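Local coordinates for E2A dna-binding protein (Human adenovirus 5, PDB 2WB0) that binds single-stranded DNA and acts in the elongation phase of viral strand-displacement replication, unwinding the template without ATP through its capacity to form multimers, at residues A[17-29]-A[40-52]. Numbering follows the deposited sequence.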
ATOM      1  N   ALA A  17      -8.452 -22.280 -16.556  1.00 25.71           N
ATOM      2  CA  ALA A  17      -7.378 -23.293 -16.400  1.00 25.56           C
ATOM      3  C   ALA A  17      -6.794 -23.244 -14.964  1.00 24.91           C
ATOM      4  O   ALA A  17      -6.698 -24.246 -14.250  1.00 24.22           O
ATOM      5  CB  ALA A  17      -6.284 -23.006 -17.391  1.00 26.02           C
ATOM      6  N   LEU A  18      -6.430 -22.026 -14.548  1.00 24.15           N
ATOM      7  CA  LEU A  18      -6.019 -21.762 -13.177  1.00 24.37           C
ATOM      8  C   LEU A  18      -7.018 -22.167 -12.147  1.00 23.77           C
ATOM      9  O   LEU A  18      -6.693 -22.844 -11.176  1.00 25.26           O
ATOM     10  CB  LEU A  18      -5.625 -20.256 -13.068  1.00 22.37           C
ATOM     11  CG  LEU A  18      -4.214 -19.724 -13.148  1.00 25.71           C
ATOM     12  CD1 LEU A  18      -2.977 -20.617 -13.486  1.00 19.19           C
ATOM     13  CD2 LEU A  18      -4.124 -18.337 -13.842  1.00 24.48           C
ATOM     14  N   MET A  19      -8.280 -21.802 -12.328  1.00 24.68           N
ATOM     15  CA  MET A  19      -9.281 -22.050 -11.316  1.00 23.09           C
ATOM     16  C   MET A  19      -9.581 -23.542 -11.256  1.00 25.35           C
ATOM     17  O   MET A  19      -9.963 -24.069 -10.189  1.00 25.08           O
ATOM     18  CB  MET A  19     -10.590 -21.298 -11.654  1.00 24.21           C
ATOM     19  CG  MET A  19     -10.461 -19.749 -11.622  1.00 22.84           C
ATOM     20  SD  MET A  19     -12.036 -18.880 -11.712  1.00 25.97           S
ATOM     21  CE  MET A  19     -12.470 -19.025 -13.442  1.00 27.61           C
ATOM     22  N   ASP A  20      -9.455 -24.220 -12.407  1.00 25.47           N
ATOM     23  CA  ASP A  20      -9.706 -25.675 -12.395  1.00 27.65           C
ATOM     24  C   ASP A  20      -8.547 -26.339 -11.613  1.00 27.65           C
ATOM     25  O   ASP A  20      -8.788 -27.048 -10.651  1.00 29.45           O
ATOM     26  CB  ASP A  20      -9.751 -26.207 -13.832  1.00 28.04           C
ATOM     27  CG  ASP A  20     -11.049 -25.842 -14.562  1.00 30.89           C
ATOM     28  OD1 ASP A  20     -12.109 -25.647 -13.894  1.00 27.55           O
ATOM     29  OD2 ASP A  20     -10.969 -25.762 -15.806  1.00 35.74           O
ATOM     30  N   LYS A  21      -7.308 -26.053 -12.024  1.00 28.69           N
ATOM     31  CA  LYS A  21      -6.099 -26.653 -11.441  1.00 28.57           C
ATOM     32  C   LYS A  21      -6.032 -26.448  -9.929  1.00 29.45           C
ATOM     33  O   LYS A  21      -5.634 -27.345  -9.171  1.00 30.20           O
ATOM     34  CB  LYS A  21      -4.862 -26.077 -12.114  1.00 28.31           C
ATOM     35  CG  LYS A  21      -3.522 -26.538 -11.476  1.00 28.14           C
ATOM     36  CD  LYS A  21      -2.357 -26.122 -12.346  1.00 25.15           C
ATOM     37  CE  LYS A  21      -0.998 -26.521 -11.730  1.00 26.28           C
ATOM     38  NZ  LYS A  21      -0.014 -25.863 -12.560  1.00 27.64           N
ATOM     39  N   TYR A  22      -6.448 -25.274  -9.467  1.00 28.72           N
ATOM     40  CA  TYR A  22      -6.409 -24.970  -8.041  1.00 28.97           C
ATOM     41  C   TYR A  22      -7.719 -25.181  -7.292  1.00 29.91           C
ATOM     42  O   TYR A  22      -7.869 -24.736  -6.146  1.00 29.47           O
ATOM     43  CB  TYR A  22      -5.736 -23.616  -7.789  1.00 27.92           C
ATOM     44  CG  TYR A  22      -4.297 -23.634  -8.286  1.00 26.14           C
ATOM     45  CD1 TYR A  22      -3.263 -24.182  -7.492  1.00 26.85           C
ATOM     46  CD2 TYR A  22      -3.976 -23.134  -9.536  1.00 26.68           C
ATOM     47  CE1 TYR A  22      -1.953 -24.210  -7.967  1.00 23.02           C
ATOM     48  CE2 TYR A  22      -2.706 -23.140 -10.014  1.00 25.02           C
ATOM     49  CZ  TYR A  22      -1.693 -23.680  -9.234  1.00 24.94           C
ATOM     50  OH  TYR A  22      -0.438 -23.640  -9.765  1.00 24.65           O
ATOM     51  N   HIS A  23      -8.655 -25.903  -7.935  1.00 30.25           N
ATOM     52  CA  HIS A  23      -9.889 -26.364  -7.283  1.00 32.60           C
ATOM     53  C   HIS A  23     -10.648 -25.228  -6.633  1.00 32.07           C
ATOM     54  O   HIS A  23     -11.062 -25.333  -5.473  1.00 31.85           O
ATOM     55  CB  HIS A  23      -9.565 -27.478  -6.262  1.00 34.26           C
ATOM     56  CG  HIS A  23      -8.638 -28.510  -6.818  1.00 40.67           C
ATOM     57  ND1 HIS A  23      -9.037 -29.421  -7.783  1.00 44.08           N
ATOM     58  CD2 HIS A  23      -7.310 -28.728  -6.614  1.00 44.19           C
ATOM     59  CE1 HIS A  23      -8.004 -30.177  -8.122  1.00 45.10           C
ATOM     60  NE2 HIS A  23      -6.943 -29.771  -7.436  1.00 45.92           N
ATOM     61  N   VAL A  24     -10.801 -24.111  -7.357  1.00 32.12           N
ATOM     62  CA  VAL A  24     -11.575 -23.033  -6.752  1.00 31.44           C
ATOM     63  C   VAL A  24     -13.059 -23.395  -6.721  1.00 32.10           C
ATOM     64  O   VAL A  24     -13.558 -24.075  -7.635  1.00 31.47           O
ATOM     65  CB  VAL A  24     -11.187 -21.562  -7.221  1.00 32.42           C
ATOM     66  CG1 VAL A  24      -9.982 -21.526  -8.120  1.00 33.28           C
ATOM     67  CG2 VAL A  24     -12.385 -20.715  -7.721  1.00 27.77           C
ATOM     68  N   ASP A  25     -13.731 -22.945  -5.655  1.00 32.11           N
ATOM     69  CA  ASP A  25     -15.162 -23.134  -5.426  1.00 33.44           C
ATOM     70  C   ASP A  25     -16.049 -23.060  -6.691  1.00 32.96           C
ATOM     71  O   ASP A  25     -15.831 -22.214  -7.563  1.00 31.64           O
ATOM     72  CB  ASP A  25     -15.615 -22.054  -4.460  1.00 34.61           C
ATOM     73  CG  ASP A  25     -17.096 -21.958  -4.389  1.00 38.02           C
ATOM     74  OD1 ASP A  25     -17.687 -22.843  -3.752  1.00 44.89           O
ATOM     75  OD2 ASP A  25     -17.683 -21.039  -5.016  1.00 44.04           O
ATOM     76  N   ASN A  26     -17.070 -23.904  -6.793  1.00 33.18           N
ATOM     77  CA  ASN A  26     -17.704 -24.039  -8.108  1.00 34.07           C
ATOM     78  C   ASN A  26     -18.506 -22.795  -8.511  1.00 32.93           C
ATOM     79  O   ASN A  26     -18.551 -22.438  -9.691  1.00 33.66           O
ATOM     80  CB  ASN A  26     -18.595 -25.273  -8.196  1.00 35.07           C
ATOM     81  CG  ASN A  26     -17.818 -26.568  -8.231  1.00 36.69           C
ATOM     82  OD1 ASN A  26     -18.194 -27.502  -7.549  1.00 41.95           O
ATOM     83  ND2 ASN A  26     -16.741 -26.637  -9.027  1.00 40.02           N
ATOM     84  N   ASP A  27     -19.145 -22.173  -7.535  1.00 31.93           N
ATOM     85  CA  ASP A  27     -19.888 -20.965  -7.806  1.00 33.28           C
ATOM     86  C   ASP A  27     -18.986 -19.831  -8.267  1.00 31.45           C
ATOM     87  O   ASP A  27     -19.292 -19.136  -9.254  1.00 31.74           O
ATOM     88  CB  ASP A  27     -20.736 -20.585  -6.606  1.00 34.03           C
ATOM     89  CG  ASP A  27     -21.906 -21.581  -6.391  1.00 38.69           C
ATOM     90  OD1 ASP A  27     -22.149 -22.443  -7.288  1.00 40.56           O
ATOM     91  OD2 ASP A  27     -22.561 -21.489  -5.327  1.00 41.87           O
ATOM     92  N   LEU A  28     -17.857 -19.666  -7.576  1.00 29.59           N
ATOM     93  CA  LEU A  28     -16.886 -18.631  -7.965  1.00 27.47           C
ATOM     94  C   LEU A  28     -16.453 -18.914  -9.398  1.00 26.43           C
ATOM     95  O   LEU A  28     -16.351 -18.009 -10.193  1.00 24.50           O
ATOM     96  CB  LEU A  28     -15.686 -18.590  -7.016  1.00 26.86           C
ATOM     97  CG  LEU A  28     -15.862 -17.978  -5.594  1.00 27.80           C
ATOM     98  CD1 LEU A  28     -14.465 -18.037  -4.950  1.00 24.88           C
ATOM     99  CD2 LEU A  28     -16.381 -16.536  -5.628  1.00 26.73           C
ATOM    100  N   LYS A  29     -16.257 -20.189  -9.743  1.00 26.32           N
ATOM    101  CA  LYS A  29     -15.840 -20.530 -11.109  1.00 27.21           C
ATOM    102  C   LYS A  29     -16.937 -20.205 -12.122  1.00 26.49           C
ATOM    103  O   LYS A  29     -16.657 -19.658 -13.169  1.00 26.15           O
ATOM    104  CB  LYS A  29     -15.499 -22.010 -11.255  1.00 28.10           C
ATOM    105  CG  LYS A  29     -14.148 -22.390 -10.708  1.00 29.31           C
ATOM    106  CD  LYS A  29     -13.590 -23.646 -11.434  1.00 33.89           C
ATOM    107  CE  LYS A  29     -14.456 -24.896 -11.117  1.00 35.73           C
ATOM    108  NZ  LYS A  29     -13.749 -26.116 -11.569  1.00 34.02           N
ATOM    109  N   GLU A  40     -12.185 -12.162  -6.170  1.00 21.57           N
ATOM    110  CA  GLU A  40     -12.341 -13.278  -5.229  1.00 22.29           C
ATOM    111  C   GLU A  40     -11.886 -14.613  -5.787  1.00 22.00           C
ATOM    112  O   GLU A  40     -11.148 -15.335  -5.112  1.00 20.33           O
ATOM    113  CB  GLU A  40     -13.763 -13.405  -4.711  1.00 23.55           C
ATOM    114  CG  GLU A  40     -13.902 -14.512  -3.629  1.00 26.32           C
ATOM    115  CD  GLU A  40     -15.247 -14.514  -2.894  1.00 33.31           C
ATOM    116  OE1 GLU A  40     -15.379 -15.325  -1.927  1.00 36.01           O
ATOM    117  OE2 GLU A  40     -16.184 -13.756  -3.276  1.00 30.75           O
ATOM    118  N   ALA A  41     -12.315 -14.965  -6.995  1.00 20.87           N
ATOM    119  CA  ALA A  41     -11.880 -16.256  -7.589  1.00 19.89           C
ATOM    120  C   ALA A  41     -10.342 -16.346  -7.856  1.00 19.84           C
ATOM    121  O   ALA A  41      -9.719 -17.398  -7.703  1.00 20.94           O
ATOM    122  CB  ALA A  41     -12.681 -16.552  -8.852  1.00 18.70           C
ATOM    123  N   LEU A  42      -9.729 -15.227  -8.176  1.00 18.90           N
ATOM    124  CA  LEU A  42      -8.323 -15.194  -8.431  1.00 19.50           C
ATOM    125  C   LEU A  42      -7.560 -15.198  -7.084  1.00 19.66           C
ATOM    126  O   LEU A  42      -6.486 -15.825  -6.957  1.00 17.17           O
ATOM    127  CB  LEU A  42      -7.973 -13.974  -9.281  1.00 18.48           C
ATOM    128  CG  LEU A  42      -8.758 -13.922 -10.589  1.00 20.99           C
ATOM    129  CD1 LEU A  42      -8.380 -12.703 -11.414  1.00 16.67           C
ATOM    130  CD2 LEU A  42      -8.407 -15.220 -11.378  1.00 21.98           C
ATOM    131  N   ALA A  43      -8.120 -14.542  -6.089  1.00 20.75           N
ATOM    132  CA  ALA A  43      -7.548 -14.614  -4.743  1.00 21.39           C
ATOM    133  C   ALA A  43      -7.622 -16.080  -4.211  1.00 22.54           C
ATOM    134  O   ALA A  43      -6.709 -16.543  -3.517  1.00 20.43           O
ATOM    135  CB  ALA A  43      -8.312 -13.676  -3.816  1.00 21.85           C
ATOM    136  N   ALA A  44      -8.698 -16.792  -4.557  1.00 22.19           N
ATOM    137  CA  ALA A  44      -8.857 -18.211  -4.153  1.00 22.54           C
ATOM    138  C   ALA A  44      -7.811 -19.112  -4.838  1.00 22.65           C
ATOM    139  O   ALA A  44      -7.256 -20.029  -4.215  1.00 21.98           O
ATOM    140  CB  ALA A  44     -10.271 -18.682  -4.395  1.00 23.95           C
ATOM    141  N   VAL A  45      -7.471 -18.809  -6.089  1.00 20.77           N
ATOM    142  CA  VAL A  45      -6.317 -19.447  -6.706  1.00 20.90           C
ATOM    143  C   VAL A  45      -5.025 -19.230  -5.870  1.00 21.67           C
ATOM    144  O   VAL A  45      -4.268 -20.195  -5.494  1.00 20.64           O
ATOM    145  CB  VAL A  45      -6.116 -18.939  -8.151  1.00 19.67           C
ATOM    146  CG1 VAL A  45      -4.814 -19.428  -8.721  1.00 19.71           C
ATOM    147  CG2 VAL A  45      -7.328 -19.391  -9.047  1.00 21.44           C
ATOM    148  N   CYS A  46      -4.790 -17.964  -5.528  1.00 21.22           N
ATOM    149  CA  CYS A  46      -3.555 -17.642  -4.865  1.00 20.04           C
ATOM    150  C   CYS A  46      -3.512 -18.311  -3.470  1.00 21.53           C
ATOM    151  O   CYS A  46      -2.473 -18.826  -3.065  1.00 22.05           O
ATOM    152  CB  CYS A  46      -3.472 -16.117  -4.759  1.00 18.39           C
ATOM    153  SG  CYS A  46      -3.225 -15.317  -6.372  1.00 18.41           S
ATOM    154  N   LYS A  47      -4.619 -18.234  -2.724  1.00 21.39           N
ATOM    155  CA  LYS A  47      -4.662 -18.741  -1.362  1.00 23.98           C
ATOM    156  C   LYS A  47      -4.452 -20.255  -1.408  1.00 24.54           C
ATOM    157  O   LYS A  47      -3.722 -20.843  -0.609  1.00 24.00           O
ATOM    158  CB  LYS A  47      -6.030 -18.415  -0.737  1.00 24.48           C
ATOM    159  CG  LYS A  47      -6.222 -18.898   0.717  1.00 27.09           C
ATOM    160  CD  LYS A  47      -5.215 -18.219   1.699  1.00 30.17           C
ATOM    161  CE  LYS A  47      -5.398 -18.616   3.236  1.00 34.10           C
ATOM    162  NZ  LYS A  47      -4.707 -17.584   4.165  1.00 35.29           N
ATOM    163  N   THR A  48      -5.082 -20.899  -2.384  1.00 24.28           N
ATOM    164  CA  THR A  48      -4.872 -22.327  -2.564  1.00 25.78           C
ATOM    165  C   THR A  48      -3.393 -22.661  -2.851  1.00 25.06           C
ATOM    166  O   THR A  48      -2.832 -23.593  -2.220  1.00 23.79           O
ATOM    167  CB  THR A  48      -5.863 -22.944  -3.623  1.00 26.17           C
ATOM    168  OG1 THR A  48      -7.186 -22.561  -3.262  1.00 31.40           O
ATOM    169  CG2 THR A  48      -5.833 -24.453  -3.608  1.00 28.01           C
ATOM    170  N   TRP A  49      -2.750 -21.876  -3.730  1.00 23.74           N
ATOM    171  CA  TRP A  49      -1.337 -22.098  -4.059  1.00 24.11           C
ATOM    172  C   TRP A  49      -0.413 -21.865  -2.815  1.00 24.54           C
ATOM    173  O   TRP A  49       0.549 -22.623  -2.546  1.00 25.57           O
ATOM    174  CB  TRP A  49      -0.961 -21.252  -5.273  1.00 22.35           C
ATOM    175  CG  TRP A  49       0.520 -21.222  -5.641  1.00 20.41           C
ATOM    176  CD1 TRP A  49       1.173 -22.110  -6.446  1.00 22.51           C
ATOM    177  CD2 TRP A  49       1.486 -20.223  -5.289  1.00 19.03           C
ATOM    178  NE1 TRP A  49       2.491 -21.748  -6.602  1.00 24.92           N
ATOM    179  CE2 TRP A  49       2.711 -20.580  -5.920  1.00 22.56           C
ATOM    180  CE3 TRP A  49       1.450 -19.061  -4.488  1.00 21.20           C
ATOM    181  CZ2 TRP A  49       3.906 -19.832  -5.765  1.00 22.89           C
ATOM    182  CZ3 TRP A  49       2.643 -18.303  -4.354  1.00 22.22           C
ATOM    183  CH2 TRP A  49       3.853 -18.691  -4.999  1.00 18.63           C
ATOM    184  N   LEU A  50      -0.746 -20.848  -2.038  1.00 24.92           N
ATOM    185  CA  LEU A  50      -0.071 -20.583  -0.753  1.00 25.00           C
ATOM    186  C   LEU A  50      -0.220 -21.761   0.236  1.00 26.51           C
ATOM    187  O   LEU A  50       0.779 -22.245   0.747  1.00 26.61           O
ATOM    188  CB  LEU A  50      -0.668 -19.353  -0.159  1.00 24.74           C
ATOM    189  CG  LEU A  50       0.010 -17.982  -0.125  1.00 26.22           C
ATOM    190  CD1 LEU A  50       1.360 -17.706  -0.896  1.00 19.91           C
ATOM    191  CD2 LEU A  50      -1.008 -16.816  -0.059  1.00 21.73           C
ATOM    192  N   ASN A  51      -1.463 -22.178   0.499  1.00 27.07           N
ATOM    193  CA  ASN A  51      -1.803 -23.294   1.366  1.00 29.55           C
ATOM    194  C   ASN A  51      -0.991 -24.521   0.988  1.00 31.89           C
ATOM    195  O   ASN A  51      -0.717 -25.385   1.832  1.00 32.09           O
ATOM    196  CB  ASN A  51      -3.262 -23.655   1.196  1.00 29.19           C
ATOM    197  CG  ASN A  51      -4.209 -22.779   2.041  1.00 32.16           C
ATOM    198  OD1 ASN A  51      -5.449 -22.953   1.997  1.00 37.33           O
ATOM    199  ND2 ASN A  51      -3.655 -21.848   2.788  1.00 24.80           N
ATOM    200  N   GLU A  52      -0.603 -24.579  -0.289  1.00 34.23           N
ATOM    201  CA  GLU A  52      -0.058 -25.798  -0.905  1.00 36.20           C
ATOM    202  C   GLU A  52       1.467 -25.702  -0.984  1.00 36.41           C
ATOM    203  O   GLU A  52       2.192 -26.640  -0.597  1.00 37.46           O
ATOM    204  CB  GLU A  52      -0.772 -26.017  -2.266  1.00 36.97           C
ATOM    205  CG  GLU A  52      -0.046 -26.777  -3.349  1.00 39.17           C
ATOM    206  CD  GLU A  52      -0.834 -26.765  -4.685  1.00 42.97           C
ATOM    207  OE1 GLU A  52      -0.167 -26.548  -5.745  1.00 41.83           O
ATOM    208  OE2 GLU A  52      -2.101 -26.932  -4.649  1.00 39.50           O
TER
HETATM  209  O   HOH W   1      -9.324 -24.424  -3.821  1.00 38.49           O
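One water joins Thr48 to the carbonyls of Tyr22 and His23 at the C-terminal end of helix 7-21, and no direct hydrogen bond crosses between 17-29 and 40-52. The water lies within bonding distance of Tyr22 O, His23 O (2.6 Å from the water oxygen) and Thr48 OG1; its two protons can serve only two of the three at a time. That hydroxyl is itself spent on Ala44 O, 2.7 Å from Thr48 OG1. Because Thr48 N and OG1 reach this carbonyl from opposite faces of its plane, the rotation of the side chain is well defined, and CG2 is left against Tyr22 O.

The carbonyls meet the water where the first helix stops in a Schellman motif: His23 takes positive phi, Val24 N bonds to Met19 O and His23 N to Asp20 O. Beyond this turn Val24 packs on 40-52, its CG1 3.5 Å from Val45 CG2 while its CB faces Ala44 CB. From the preceding helix Met19, with SD anti to CA (chi2 -169°), brings SD to 3.7 Å from Ala41 CB. Leu28 lays CB on Ala41, and both its methyls lie 3.8 Å from Glu40 CG; Leu28 CD2 also reaches the carboxylate, 3.6 Å from Glu40 CD. Asp25 is the N-cap of helix 26-31, its OD2 accepting from Leu28 N at 2.9 Å.

The Tyr22 and Trp49 side chains run side by side, their ring planes at 84°, and Tyr22 CD2 is 3.9 Å from Val45 CG1. Glu52 OE1 comes to the edge of the tyrosine ring, near its plane. The polar ends of the two aromatics are held by Asn317 and Glu316, respectively. Within the all-alpha domain, segments 17-21 and 40-52 cross at 45°, and helix 64-83 receives Leu42, Ala43, Lys47 and Leu50. Helix 300-315 packs on Tyr22 and Trp49.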